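Local structure of 1-carboxybiuret hydrolase subunit AtzE (Pseudomonas sp., 6C62) at residues I175-S180 / P370-S375; E287-P292 / N358-D363; F302-S307 / A341-A346; G218-Y223 / P243-L248; G380-E385 / P392-M397. The protein hydrolyses 1-carboxybiuret to urea-1,3-dicarboxylate and ammonia, a step in the bacterial breakdown of the herbicide atrazine. All coordinates share one frame; numbering follows the deposited sequence.

Interaction 1: I175-S180 / P370-S375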
# COMPACT_ATOMS: atom_id res chain seq x y z
N ILE A 175 -19.04 14.02 -0.10
CA ILE A 175 -19.74 14.69 -1.18
C ILE A 175 -21.19 14.26 -1.20
O ILE A 175 -22.13 15.08 -1.30
CB ILE A 175 -19.11 14.38 -2.55
CG1 ILE A 175 -17.83 15.20 -2.73
CG2 ILE A 175 -20.07 14.68 -3.73
CD1 ILE A 175 -16.96 14.75 -3.92
N ARG A 176 -21.38 12.95 -1.14
CA ARG A 176 -22.72 12.37 -1.17
C ARG A 176 -23.61 12.79 -0.00
O ARG A 176 -24.80 13.02 -0.21
CB ARG A 176 -22.58 10.83 -1.30
CG ARG A 176 -21.95 10.43 -2.61
CD ARG A 176 -21.47 9.00 -2.48
NE ARG A 176 -20.31 8.90 -1.60
CZ ARG A 176 -19.86 7.76 -1.07
NH1 ARG A 176 -20.51 6.64 -1.28
NH2 ARG A 176 -18.75 7.73 -0.31
N VAL A 177 -23.08 12.92 1.21
CA VAL A 177 -23.88 13.31 2.35
C VAL A 177 -24.45 14.77 2.21
O VAL A 177 -25.68 14.97 2.34
CB VAL A 177 -23.11 13.08 3.68
CG1 VAL A 177 -23.86 13.67 4.88
CG2 VAL A 177 -22.88 11.56 3.90
N PRO A 178 -23.60 15.78 1.95
CA PRO A 178 -24.17 17.11 1.74
C PRO A 178 -25.05 17.25 0.50
O PRO A 178 -25.99 18.01 0.52
CB PRO A 178 -22.95 18.05 1.65
CG PRO A 178 -21.77 17.17 1.55
CD PRO A 178 -22.14 15.78 2.00
N ALA A 179 -24.77 16.51 -0.56
CA ALA A 179 -25.66 16.49 -1.69
C ALA A 179 -27.04 16.00 -1.24
O ALA A 179 -28.07 16.62 -1.57
CB ALA A 179 -25.14 15.60 -2.81
N SER A 180 -27.05 14.92 -0.47
CA SER A 180 -28.31 14.36 0.06
C SER A 180 -29.07 15.37 0.93
O SER A 180 -30.28 15.62 0.71
CB SER A 180 -28.05 13.12 0.86
OG SER A 180 -29.22 12.47 1.30
N PRO A 370 -29.84 4.44 -0.91
CA PRO A 370 -30.00 5.79 -0.41
C PRO A 370 -28.65 6.37 -0.06
O PRO A 370 -27.70 5.63 0.18
CB PRO A 370 -30.88 5.63 0.86
CG PRO A 370 -31.14 4.14 1.02
CD PRO A 370 -30.16 3.42 0.12
N ALA A 371 -28.56 7.69 -0.11
CA ALA A 371 -27.33 8.39 0.26
C ALA A 371 -27.13 8.58 1.75
O ALA A 371 -25.98 8.57 2.25
CB ALA A 371 -27.30 9.75 -0.43
N THR A 372 -28.21 8.82 2.49
CA THR A 372 -28.13 9.00 3.94
C THR A 372 -29.32 8.26 4.56
O THR A 372 -30.32 8.04 3.86
CB THR A 372 -28.19 10.50 4.33
OG1 THR A 372 -29.31 11.13 3.66
CG2 THR A 372 -26.94 11.20 3.97
N PRO A 373 -29.20 7.82 5.82
CA PRO A 373 -30.29 7.05 6.46
C PRO A 373 -31.55 7.87 6.72
O PRO A 373 -32.63 7.33 6.68
CB PRO A 373 -29.70 6.55 7.76
CG PRO A 373 -28.28 6.94 7.76
CD PRO A 373 -28.04 7.96 6.70
N ILE A 374 -31.37 9.17 6.95
CA ILE A 374 -32.42 10.13 7.19
C ILE A 374 -32.04 11.49 6.53
O ILE A 374 -30.89 11.71 6.11
CB ILE A 374 -32.57 10.39 8.72
CG1 ILE A 374 -31.24 10.83 9.35
CG2 ILE A 374 -33.01 9.14 9.48
CD1 ILE A 374 -31.38 11.51 10.68
N SER A 375 -33.01 12.40 6.49
CA SER A 375 -32.76 13.79 6.08
C SER A 375 -32.10 14.59 7.20
O SER A 375 -31.94 14.08 8.31
CB SER A 375 -34.08 14.45 5.67
OG SER A 375 -34.48 13.89 4.44
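Ser-180 meets Thr-372 through their hydroxyls, with Ser-180 OG giving its proton to Thr-372 OG1 at 2.7 Å. Ser-180 OG stands anti to the backbone N (chi1 -175°), which carries it from the helix toward the loop 370-375. The same serine also packs with its carbon: Ser-180 CB lies 3.7 Å from Ala-371 CB. One helical turn back, both methyls of Val-177 lie against the methyl of Thr-372, the two side chains crossing obliquely with Val-177 CG1 4.1 Å from Thr-372 CG2. That threonine methyl lies between the valine methyls and the side chain of Ser-180, while OG1 takes the polar bond.

The next shell holds the threonine hydroxyl from the loop side. Thr-372 OG1 sits between its own backbone N and carbonyl carbon (chi1 50°), and from there it donates to Ile-374 O at 3.0 Å, two residues on in the same loop. It comes in from above the carbonyl plane, 42° out of it. With that proton committed, Thr-372 OG1 can accept from Ser-180, and Ser-180 OG in turn accepts from Gly-427 N, so a chain of hydrogen bonds runs from strand 426-432 through both hydroxyls to Ile-374 O.

Val-177 also lies about 6 Å, side chain to side chain, from Ser-174, by similarity the acyl-ester nucleophile of this amidase-family enzyme. Arg-176 turns its guanidinium from the loop to a salt bridge with Asp-170. The contact is buried where the start of helix 176-182 faces the loop leaving strand 366-370, with strand 426-432 touching Ser-180, Ala-371 and Thr-372, and strand 411-416 touching Arg-176 and Ala-179.

Interaction 2: E287-P292 / N358-D363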
# COMPACT_ATOMS: atom_id res chain seq x y z
N GLU A 287 -35.14 -5.89 -9.29
CA GLU A 287 -34.40 -6.88 -8.53
C GLU A 287 -33.66 -6.29 -7.34
O GLU A 287 -33.03 -5.24 -7.45
CB GLU A 287 -33.43 -7.59 -9.43
CG GLU A 287 -33.96 -8.90 -9.95
CD GLU A 287 -32.95 -9.61 -10.82
OE1 GLU A 287 -32.07 -10.31 -10.23
OE2 GLU A 287 -33.06 -9.44 -12.07
N VAL A 288 -33.75 -6.96 -6.20
CA VAL A 288 -33.01 -6.62 -4.99
C VAL A 288 -31.67 -7.39 -5.07
O VAL A 288 -31.65 -8.57 -5.36
CB VAL A 288 -33.82 -6.92 -3.74
CG1 VAL A 288 -32.98 -6.77 -2.48
CG2 VAL A 288 -35.05 -6.03 -3.68
N VAL A 289 -30.56 -6.70 -4.88
CA VAL A 289 -29.22 -7.24 -5.04
C VAL A 289 -28.48 -7.06 -3.68
O VAL A 289 -28.59 -6.01 -3.04
CB VAL A 289 -28.46 -6.41 -6.09
CG1 VAL A 289 -27.02 -6.86 -6.24
CG2 VAL A 289 -29.16 -6.47 -7.39
N MET A 290 -27.72 -8.08 -3.24
CA MET A 290 -26.89 -7.94 -2.04
C MET A 290 -25.49 -7.47 -2.43
O MET A 290 -24.86 -8.03 -3.29
CB MET A 290 -26.85 -9.23 -1.23
CG MET A 290 -28.29 -9.66 -0.85
SD MET A 290 -29.22 -8.41 0.14
CE MET A 290 -28.62 -9.00 1.73
N TRP A 291 -25.03 -6.42 -1.78
CA TRP A 291 -23.66 -5.93 -1.93
C TRP A 291 -22.79 -6.86 -1.08
O TRP A 291 -23.19 -7.22 0.04
CB TRP A 291 -23.60 -4.50 -1.43
CG TRP A 291 -22.27 -3.80 -1.60
CD1 TRP A 291 -21.26 -3.80 -0.71
CD2 TRP A 291 -21.87 -2.94 -2.65
NE1 TRP A 291 -20.25 -3.01 -1.14
CE2 TRP A 291 -20.59 -2.48 -2.35
CE3 TRP A 291 -22.47 -2.52 -3.82
CZ2 TRP A 291 -19.90 -1.62 -3.15
CZ3 TRP A 291 -21.77 -1.66 -4.66
CH2 TRP A 291 -20.49 -1.21 -4.32
N PRO A 292 -21.65 -7.32 -1.60
CA PRO A 292 -20.83 -8.22 -0.76
C PRO A 292 -20.23 -7.56 0.53
O PRO A 292 -19.61 -6.48 0.46
CB PRO A 292 -19.72 -8.62 -1.74
CG PRO A 292 -19.52 -7.38 -2.57
CD PRO A 292 -20.96 -7.01 -2.86
N ASN A 358 -15.86 -5.89 -7.87
CA ASN A 358 -15.68 -6.00 -9.34
C ASN A 358 -16.46 -7.20 -9.94
O ASN A 358 -17.00 -7.09 -11.04
CB ASN A 358 -14.19 -6.05 -9.72
CG ASN A 358 -13.51 -4.68 -9.55
OD1 ASN A 358 -14.10 -3.64 -9.84
ND2 ASN A 358 -12.26 -4.67 -9.13
N ALA A 359 -16.53 -8.29 -9.20
CA ALA A 359 -17.30 -9.46 -9.64
C ALA A 359 -18.80 -9.19 -9.65
O ALA A 359 -19.49 -9.57 -10.60
CB ALA A 359 -16.97 -10.71 -8.82
N LEU A 360 -19.31 -8.50 -8.63
CA LEU A 360 -20.70 -8.08 -8.55
C LEU A 360 -21.08 -7.26 -9.79
O LEU A 360 -22.14 -7.48 -10.37
CB LEU A 360 -20.96 -7.17 -7.34
CG LEU A 360 -22.42 -6.69 -7.23
CD1 LEU A 360 -23.34 -7.85 -7.04
CD2 LEU A 360 -22.57 -5.79 -6.04
N PHE A 361 -20.21 -6.32 -10.18
CA PHE A 361 -20.48 -5.51 -11.37
C PHE A 361 -20.30 -6.17 -12.74
O PHE A 361 -20.55 -5.55 -13.75
CB PHE A 361 -19.73 -4.19 -11.31
CG PHE A 361 -20.38 -3.19 -10.44
CD1 PHE A 361 -21.54 -2.54 -10.86
CD2 PHE A 361 -19.84 -2.86 -9.21
CE1 PHE A 361 -22.16 -1.58 -10.06
CE2 PHE A 361 -20.48 -1.91 -8.42
CZ PHE A 361 -21.65 -1.27 -8.84
N ARG A 362 -19.87 -7.42 -12.78
CA ARG A 362 -19.99 -8.21 -14.00
C ARG A 362 -21.45 -8.56 -14.31
O ARG A 362 -21.75 -8.93 -15.41
CB ARG A 362 -19.06 -9.45 -13.93
CG ARG A 362 -17.60 -9.00 -14.02
CD ARG A 362 -16.64 -10.08 -14.44
NE ARG A 362 -16.12 -10.83 -13.28
CZ ARG A 362 -15.09 -10.45 -12.48
NH1 ARG A 362 -14.73 -11.23 -11.47
NH2 ARG A 362 -14.46 -9.27 -12.65
N ASP A 363 -22.35 -8.49 -13.35
CA ASP A 363 -23.75 -8.83 -13.52
C ASP A 363 -24.67 -7.59 -13.53
O ASP A 363 -25.84 -7.73 -13.79
CB ASP A 363 -24.19 -9.78 -12.41
CG ASP A 363 -23.29 -11.08 -12.31
OD1 ASP A 363 -22.73 -11.55 -13.32
OD2 ASP A 363 -23.09 -11.62 -11.21
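Leu-360 divides its two methyls along 287-292, CD1 going to Val-289 and CD2 to Trp-291 and Pro-292. Its CG is anti to the backbone N (chi1 179°), leading away from the helix end toward the other segment. Leu-360 CD1 reaches Val-289 CG1 at 3.9 Å and lies near the carbonyl oxygen of Met-290. Leu-360 CD2 is 3.8 Å from Pro-292 CD and 4.0 Å from Trp-291 CE3. The leucine and the indole cross at about a right angle. Pro-292 CD also lies over one face of the indole, 3.6 Å above its plane and toward the rim.

Farther along the indole, Trp-291 CZ3 comes within 4.0 Å of Phe-361 CE2. No hydrogen bond spans the segments; the polar end of the tryptophan, NE1, is bonded to Tyr-353 OH, which holds the ring from outside the contact. Behind the leucine the chain leaves its helix by a type I turn, Leu-360 to Asp-363.

The contact thus packs the C-terminal end of helix 340-360 against strand 288-289, an outermost strand of the main mixed sheet within this chain, and against the residues that follow it, while Leu-367 of strand 366-370 touches Val-289, Leu-360 and Phe-361.

Interaction 3: F302-S307 / A341-A346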
# COMPACT_ATOMS: atom_id res chain seq x y z
N PHE A 302 -13.48 2.33 8.05
CA PHE A 302 -13.47 3.07 9.30
C PHE A 302 -12.14 2.95 9.97
O PHE A 302 -11.55 3.95 10.44
CB PHE A 302 -14.61 2.58 10.20
CG PHE A 302 -14.91 3.48 11.35
CD1 PHE A 302 -14.12 3.48 12.44
CD2 PHE A 302 -16.01 4.30 11.34
CE1 PHE A 302 -14.35 4.32 13.51
CE2 PHE A 302 -16.31 5.12 12.44
CZ PHE A 302 -15.46 5.12 13.53
N VAL A 303 -11.61 1.72 10.03
CA VAL A 303 -10.32 1.43 10.62
C VAL A 303 -9.19 2.14 9.92
O VAL A 303 -8.36 2.77 10.58
CB VAL A 303 -10.11 -0.13 10.71
CG1 VAL A 303 -8.67 -0.47 11.01
CG2 VAL A 303 -10.99 -0.71 11.82
N ILE A 304 -9.13 2.05 8.62
CA ILE A 304 -8.07 2.68 7.82
C ILE A 304 -8.14 4.21 7.93
O ILE A 304 -7.16 4.85 8.03
CB ILE A 304 -8.19 2.21 6.37
CG1 ILE A 304 -7.68 0.76 6.31
CG2 ILE A 304 -7.40 3.06 5.38
CD1 ILE A 304 -8.05 -0.00 5.05
N THR A 305 -9.34 4.74 7.92
CA THR A 305 -9.58 6.18 8.00
C THR A 305 -9.02 6.73 9.30
O THR A 305 -8.31 7.72 9.29
CB THR A 305 -11.08 6.49 7.88
OG1 THR A 305 -11.49 6.23 6.51
CG2 THR A 305 -11.38 7.90 8.26
N ALA A 306 -9.39 6.10 10.41
CA ALA A 306 -9.00 6.63 11.70
C ALA A 306 -7.48 6.59 11.89
O ALA A 306 -6.92 7.50 12.41
CB ALA A 306 -9.69 5.86 12.82
N SER A 307 -6.84 5.48 11.53
CA SER A 307 -5.40 5.40 11.69
C SER A 307 -4.63 6.33 10.72
O SER A 307 -3.68 7.00 11.16
CB SER A 307 -4.94 3.96 11.57
OG SER A 307 -5.30 3.32 12.77
N ALA A 341 -2.35 -4.47 13.90
CA ALA A 341 -3.04 -5.63 13.31
C ALA A 341 -4.38 -5.29 12.64
O ALA A 341 -4.75 -5.92 11.60
CB ALA A 341 -3.28 -6.67 14.38
N TRP A 342 -5.10 -4.29 13.20
CA TRP A 342 -6.44 -3.95 12.65
C TRP A 342 -6.23 -3.31 11.28
O TRP A 342 -6.95 -3.64 10.32
CB TRP A 342 -7.16 -2.95 13.51
CG TRP A 342 -7.51 -3.42 14.87
CD1 TRP A 342 -7.34 -4.67 15.38
CD2 TRP A 342 -8.16 -2.65 15.90
NE1 TRP A 342 -7.81 -4.70 16.69
CE2 TRP A 342 -8.31 -3.47 17.02
CE3 TRP A 342 -8.65 -1.33 15.95
CZ2 TRP A 342 -8.94 -3.03 18.20
CZ3 TRP A 342 -9.22 -0.88 17.16
CH2 TRP A 342 -9.40 -1.75 18.24
N TYR A 343 -5.22 -2.41 11.22
CA TYR A 343 -4.92 -1.73 9.92
C TYR A 343 -4.54 -2.75 8.84
O TYR A 343 -5.02 -2.71 7.70
CB TYR A 343 -3.83 -0.69 10.13
CG TYR A 343 -3.48 0.06 8.87
CD1 TYR A 343 -4.26 1.15 8.47
CD2 TYR A 343 -2.46 -0.39 8.00
CE1 TYR A 343 -4.03 1.80 7.26
CE2 TYR A 343 -2.20 0.29 6.82
CZ TYR A 343 -2.98 1.39 6.46
OH TYR A 343 -2.73 2.08 5.29
N LEU A 344 -3.60 -3.63 9.16
CA LEU A 344 -3.12 -4.62 8.17
C LEU A 344 -4.24 -5.57 7.71
O LEU A 344 -4.37 -5.87 6.52
CB LEU A 344 -1.93 -5.43 8.72
CG LEU A 344 -0.70 -4.51 8.83
CD1 LEU A 344 0.39 -5.13 9.65
CD2 LEU A 344 -0.19 -4.04 7.46
N ARG A 345 -5.05 -6.00 8.67
CA ARG A 345 -6.18 -6.83 8.31
C ARG A 345 -7.17 -6.15 7.39
O ARG A 345 -7.65 -6.76 6.41
CB ARG A 345 -6.88 -7.36 9.56
CG ARG A 345 -7.89 -8.40 9.12
CD ARG A 345 -8.52 -9.14 10.26
NE ARG A 345 -7.79 -10.36 10.42
CZ ARG A 345 -8.05 -11.56 9.91
NH1 ARG A 345 -9.17 -11.91 9.33
NH2 ARG A 345 -7.15 -12.47 10.14
N ALA A 346 -7.45 -4.86 7.64
CA ALA A 346 -8.27 -4.07 6.75
C ALA A 346 -7.72 -3.90 5.36
O ALA A 346 -8.47 -4.00 4.37
CB ALA A 346 -8.59 -2.71 7.40
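Tyr-343 has CG anti to its backbone N (chi1 -179°), and Ile-304 has CG1 anti to its carbonyl carbon (chi1 -74°); neither side chain starts straight at the other helix, yet their ends come nearer. They cross at about a right angle, with Ile-304 CG1 3.9 Å from Tyr-343 CE1. Ile-304 CD1 runs on to Ala-346 CB at 3.6 Å, the closest approach in this contact. Val-303 CG1 settles over the backbone of the facing helix, 3.7 Å from Trp-342 O and 3.8 Å from Trp-342 CB. Ser-307, one turn after Val-303, adds its CB beside the tyrosine ring at 4.2 Å from Tyr-343 CD1.

The axes of 302-307 and 341-346 pass 9.0 Å apart at a signed crossing angle of -128°. Ala-346 CB receives both CG1 and CD1 of Ile-304. Outside the two segments, Leu-344 of the second subunit packs on Tyr-343, and an aromatic side chain of another protein's chain meets the ring of Trp-342, so helix 340-360 also lies at interfaces with other chains.

No hydrogen bond links the segments. The contact between them is packing, mostly of apolar side chains, and its buried hydroxyls are satisfied to the side: Tyr-343 OH by Glu-308 and Gln-347, Ser-307 OG by Gly-335 O.

Interaction 4: G218-Y223 / P243-L248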
# COMPACT_ATOMS: atom_id res chain seq x y z
N GLY A 218 -24.41 20.16 -15.01
CA GLY A 218 -23.34 20.81 -14.22
C GLY A 218 -22.28 19.83 -13.78
O GLY A 218 -21.09 20.12 -13.91
N LEU A 219 -22.71 18.67 -13.24
CA LEU A 219 -21.76 17.64 -12.88
C LEU A 219 -20.93 17.20 -14.06
O LEU A 219 -19.68 17.16 -13.97
CB LEU A 219 -22.45 16.43 -12.28
CG LEU A 219 -23.17 16.53 -10.98
CD1 LEU A 219 -23.71 15.16 -10.66
CD2 LEU A 219 -22.34 17.09 -9.83
N ALA A 220 -21.59 16.91 -15.19
CA ALA A 220 -20.91 16.32 -16.36
C ALA A 220 -19.91 17.29 -16.95
O ALA A 220 -18.78 16.90 -17.29
CB ALA A 220 -21.91 15.84 -17.41
N LEU A 221 -20.32 18.56 -17.06
CA LEU A 221 -19.45 19.60 -17.66
C LEU A 221 -18.21 19.82 -16.79
O LEU A 221 -17.12 19.94 -17.33
CB LEU A 221 -20.17 20.98 -17.80
CG LEU A 221 -21.24 21.01 -18.90
CD1 LEU A 221 -22.20 22.11 -18.63
CD2 LEU A 221 -20.64 21.17 -20.26
N ALA A 222 -18.40 19.86 -15.46
CA ALA A 222 -17.28 20.14 -14.54
C ALA A 222 -16.34 18.94 -14.51
O ALA A 222 -15.13 19.08 -14.58
CB ALA A 222 -17.84 20.45 -13.18
N TYR A 223 -16.93 17.75 -14.42
CA TYR A 223 -16.18 16.49 -14.48
C TYR A 223 -15.34 16.41 -15.77
O TYR A 223 -14.14 16.19 -15.70
CB TYR A 223 -17.13 15.32 -14.35
CG TYR A 223 -16.56 13.96 -14.63
CD1 TYR A 223 -15.44 13.50 -13.98
CD2 TYR A 223 -17.14 13.13 -15.59
CE1 TYR A 223 -14.91 12.23 -14.25
CE2 TYR A 223 -16.68 11.85 -15.83
CZ TYR A 223 -15.52 11.41 -15.17
OH TYR A 223 -15.00 10.19 -15.44
N PRO A 243 -14.87 11.45 -22.09
CA PRO A 243 -15.90 12.50 -21.89
C PRO A 243 -17.29 11.94 -21.58
O PRO A 243 -17.70 10.99 -22.17
CB PRO A 243 -15.87 13.29 -23.21
CG PRO A 243 -14.54 12.98 -23.84
CD PRO A 243 -14.21 11.56 -23.42
N SER A 244 -17.98 12.52 -20.61
CA SER A 244 -19.34 12.13 -20.27
C SER A 244 -20.41 13.01 -20.93
O SER A 244 -21.54 12.54 -21.15
CB SER A 244 -19.51 12.21 -18.75
OG SER A 244 -19.36 13.59 -18.29
N VAL A 245 -20.10 14.26 -21.24
CA VAL A 245 -21.09 15.20 -21.75
C VAL A 245 -21.75 14.71 -23.06
O VAL A 245 -22.95 14.76 -23.14
CB VAL A 245 -20.54 16.64 -21.92
CG1 VAL A 245 -21.50 17.55 -22.74
CG2 VAL A 245 -20.31 17.25 -20.53
N PRO A 246 -20.98 14.18 -24.03
CA PRO A 246 -21.60 13.75 -25.30
C PRO A 246 -22.63 12.64 -25.18
O PRO A 246 -23.48 12.52 -26.05
CB PRO A 246 -20.39 13.26 -26.13
CG PRO A 246 -19.21 13.95 -25.58
CD PRO A 246 -19.51 14.13 -24.11
N VAL A 247 -22.54 11.82 -24.14
CA VAL A 247 -23.48 10.71 -24.01
C VAL A 247 -24.47 10.88 -22.86
O VAL A 247 -25.24 9.94 -22.53
CB VAL A 247 -22.71 9.34 -23.87
CG1 VAL A 247 -21.84 9.09 -25.11
CG2 VAL A 247 -21.83 9.28 -22.60
N LEU A 248 -24.49 12.06 -22.25
CA LEU A 248 -25.31 12.28 -21.06
C LEU A 248 -26.79 11.95 -21.27
O LEU A 248 -27.49 11.46 -20.34
CB LEU A 248 -25.15 13.73 -20.61
CG LEU A 248 -25.88 14.13 -19.35
CD1 LEU A 248 -25.35 13.35 -18.16
CD2 LEU A 248 -25.76 15.67 -19.13
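Ala-220, on helix 216-226, points its methyl at the helix-like 244-246 and at Leu-248 after it, in a loop segment that packs on the helix in the amidase fold and later leads to strand 257-260. Ala-220 CB and Val-245 CB both point across the gap, and their alpha carbons come within 5.5 Å. Val-245 uses one branch for nearly all of this: its CG2, anti to the carbonyl carbon, lies 3.6 Å from Ala-220 C and 3.8 Å from Ala-220 CB.

Leu-221 starts out away from the loop, but its CD2 bends round to meet the same methyl, 3.9 Å from Val-245 CG2. Beyond the alanine, Leu-248 CD2 touches Ala-220 CB more loosely, at 4.2 Å. Leu-441 of helix 437-449 touches both Ser-244 and Leu-248.

No hydrogen bond joins the two segments; the polar tie lies just past the helical one, where Asp-224 OD1 is bonded to Ser-244 OG and Asp-224 OD2 to Val-245 N. The first of these helps hold the serine hydroxyl in place between its own backbone N and carbonyl carbon (chi1 64°). There the oxygen sits at the edge of the Tyr-223 ring, near its plane, with Ser-244 OG 3.5 Å from Tyr-223 CD2.

Interaction 5: G380-E385 / P392-M397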
# COMPACT_ATOMS: atom_id res chain seq x y z
N GLY A 380 -26.60 20.41 16.40
CA GLY A 380 -26.44 20.01 17.80
C GLY A 380 -26.95 18.64 18.19
O GLY A 380 -26.95 18.28 19.40
N THR A 381 -27.36 17.84 17.20
CA THR A 381 -27.93 16.50 17.46
C THR A 381 -26.79 15.57 17.81
O THR A 381 -25.78 15.51 17.07
CB THR A 381 -28.71 15.96 16.24
OG1 THR A 381 -29.81 16.82 15.98
CG2 THR A 381 -29.32 14.57 16.49
N GLU A 382 -26.91 14.87 18.94
CA GLU A 382 -25.94 13.89 19.34
C GLU A 382 -26.24 12.45 18.90
O GLU A 382 -25.31 11.68 18.65
CB GLU A 382 -25.75 13.94 20.85
CG GLU A 382 -25.01 15.21 21.28
CD GLU A 382 -23.49 15.11 21.02
OE1 GLU A 382 -22.90 14.03 21.26
OE2 GLU A 382 -22.90 16.09 20.54
N TRP A 383 -27.54 12.10 18.92
CA TRP A 383 -27.99 10.72 18.66
C TRP A 383 -29.13 10.74 17.67
O TRP A 383 -29.96 11.61 17.74
CB TRP A 383 -28.41 9.95 19.94
CG TRP A 383 -27.24 9.64 20.79
CD1 TRP A 383 -26.30 8.66 20.61
CD2 TRP A 383 -26.81 10.39 21.94
NE1 TRP A 383 -25.30 8.76 21.56
CE2 TRP A 383 -25.59 9.81 22.39
CE3 TRP A 383 -27.31 11.50 22.61
CZ2 TRP A 383 -24.89 10.32 23.53
CZ3 TRP A 383 -26.64 11.99 23.73
CH2 TRP A 383 -25.42 11.40 24.17
N ILE A 384 -29.13 9.81 16.71
CA ILE A 384 -30.28 9.60 15.81
C ILE A 384 -30.82 8.20 15.94
O ILE A 384 -30.15 7.31 16.44
CB ILE A 384 -29.91 9.85 14.35
CG1 ILE A 384 -28.84 8.86 13.86
CG2 ILE A 384 -29.42 11.31 14.19
CD1 ILE A 384 -28.73 8.85 12.35
N GLU A 385 -32.05 7.99 15.51
CA GLU A 385 -32.65 6.68 15.54
C GLU A 385 -32.96 6.26 14.10
O GLU A 385 -33.55 7.01 13.33
CB GLU A 385 -33.92 6.75 16.39
CG GLU A 385 -34.11 5.69 17.48
CD GLU A 385 -35.57 5.74 18.00
OE1 GLU A 385 -35.82 6.42 19.02
OE2 GLU A 385 -36.48 5.21 17.32
N PRO A 392 -24.75 7.31 17.28
CA PRO A 392 -24.20 8.67 17.30
C PRO A 392 -24.44 9.31 15.92
O PRO A 392 -24.17 8.71 14.87
CB PRO A 392 -22.72 8.48 17.65
CG PRO A 392 -22.38 7.04 17.31
CD PRO A 392 -23.71 6.26 17.40
N CYS A 393 -24.97 10.54 15.95
CA CYS A 393 -25.36 11.25 14.75
C CYS A 393 -24.21 11.43 13.76
O CYS A 393 -24.39 11.21 12.59
CB CYS A 393 -25.84 12.65 15.15
SG CYS A 393 -26.34 13.69 13.77
N ARG A 394 -23.08 11.91 14.24
CA ARG A 394 -21.98 12.30 13.40
C ARG A 394 -21.46 11.14 12.53
O ARG A 394 -21.58 11.24 11.34
CB ARG A 394 -20.88 13.12 14.15
CG ARG A 394 -21.47 14.47 14.62
CD ARG A 394 -20.47 15.45 15.24
NE ARG A 394 -20.02 14.95 16.53
CZ ARG A 394 -20.69 15.11 17.69
NH1 ARG A 394 -21.84 15.82 17.79
NH2 ARG A 394 -20.21 14.57 18.81
N PRO A 395 -21.06 10.00 13.12
CA PRO A 395 -20.68 8.84 12.24
C PRO A 395 -21.83 8.25 11.43
O PRO A 395 -21.64 7.77 10.32
CB PRO A 395 -20.19 7.82 13.23
CG PRO A 395 -19.72 8.65 14.39
CD PRO A 395 -20.71 9.76 14.53
N ALA A 396 -23.02 8.25 12.01
CA ALA A 396 -24.17 7.57 11.37
C ALA A 396 -24.57 8.10 10.01
O ALA A 396 -25.14 7.32 9.23
CB ALA A 396 -25.38 7.62 12.26
N MET A 397 -24.36 9.41 9.76
CA MET A 397 -24.73 10.01 8.47
C MET A 397 -24.07 9.26 7.29
O MET A 397 -24.57 9.29 6.17
CB MET A 397 -24.36 11.50 8.43
CG MET A 397 -25.27 12.46 9.24
SD MET A 397 -27.02 12.32 8.77
CE MET A 397 -27.51 11.34 10.15
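Ile-384 fills the tight side of the contact, its CD1 3.5 Å from Met-397 CE and 3.6 Å from Ala-396 CB. Its other branch, CG2, lies 3.9 Å from Cys-393 SG, so the buried isoleucine touches Cys-393, Ala-396 and Met-397. In the methionine, a chi3 of 102° sets CE beside the isoleucine. Thr-381 O comes 3.4 Å from Cys-393 CB, and this buried oxygen has no polar partner in the model.

The outer side is polar and more exposed. Arg-394 NH1 forms a salt bridge with Glu-382 OE2 at 3.0 Å, nearly straight at 170°. The acid oxygen lies in the guanidinium plane, yet the arginine meets it from above the carboxylate plane, and the two planes stand 57° apart. Trp-383, exposed, brings CD1 to 3.9 Å from Pro-392 N and makes a cation-pi contact with Arg-390.

Between the two sides, Cys-393 N donates to Glu-382 O at 3.0 Å, and Pro-392 CA adds a CA-H...O contact to the same oxygen. Trp-383 and Pro-392 form a non-hydrogen-bonded antiparallel pair, with Pro-392 also serving as N-cap residue: a two-stranded hairpin, 383-386 with 389-392, running directly into helix 393-396.

From the N terminus, helix 176-182 comes first, and interaction 1 closes a long loop when the chain returns at 370-375. Interactions 2, 3 and 4 all fall within that loop. Interaction 4 closes early, joining helix 216-226 to the segment ahead of strand 257-260. Interaction 2 then opens at strand 288-289 and encloses interaction 3; both use helix 340-360, tying one part to an outer strand and another to helix 294-312. Interaction 5 follows in series as a short local hairpin. It touches interaction 1, where Val-177 CG2 packs 3.6 Å from Met-397 O, whereas interactions 4 and 5 lie on opposite sides of the chain's centre.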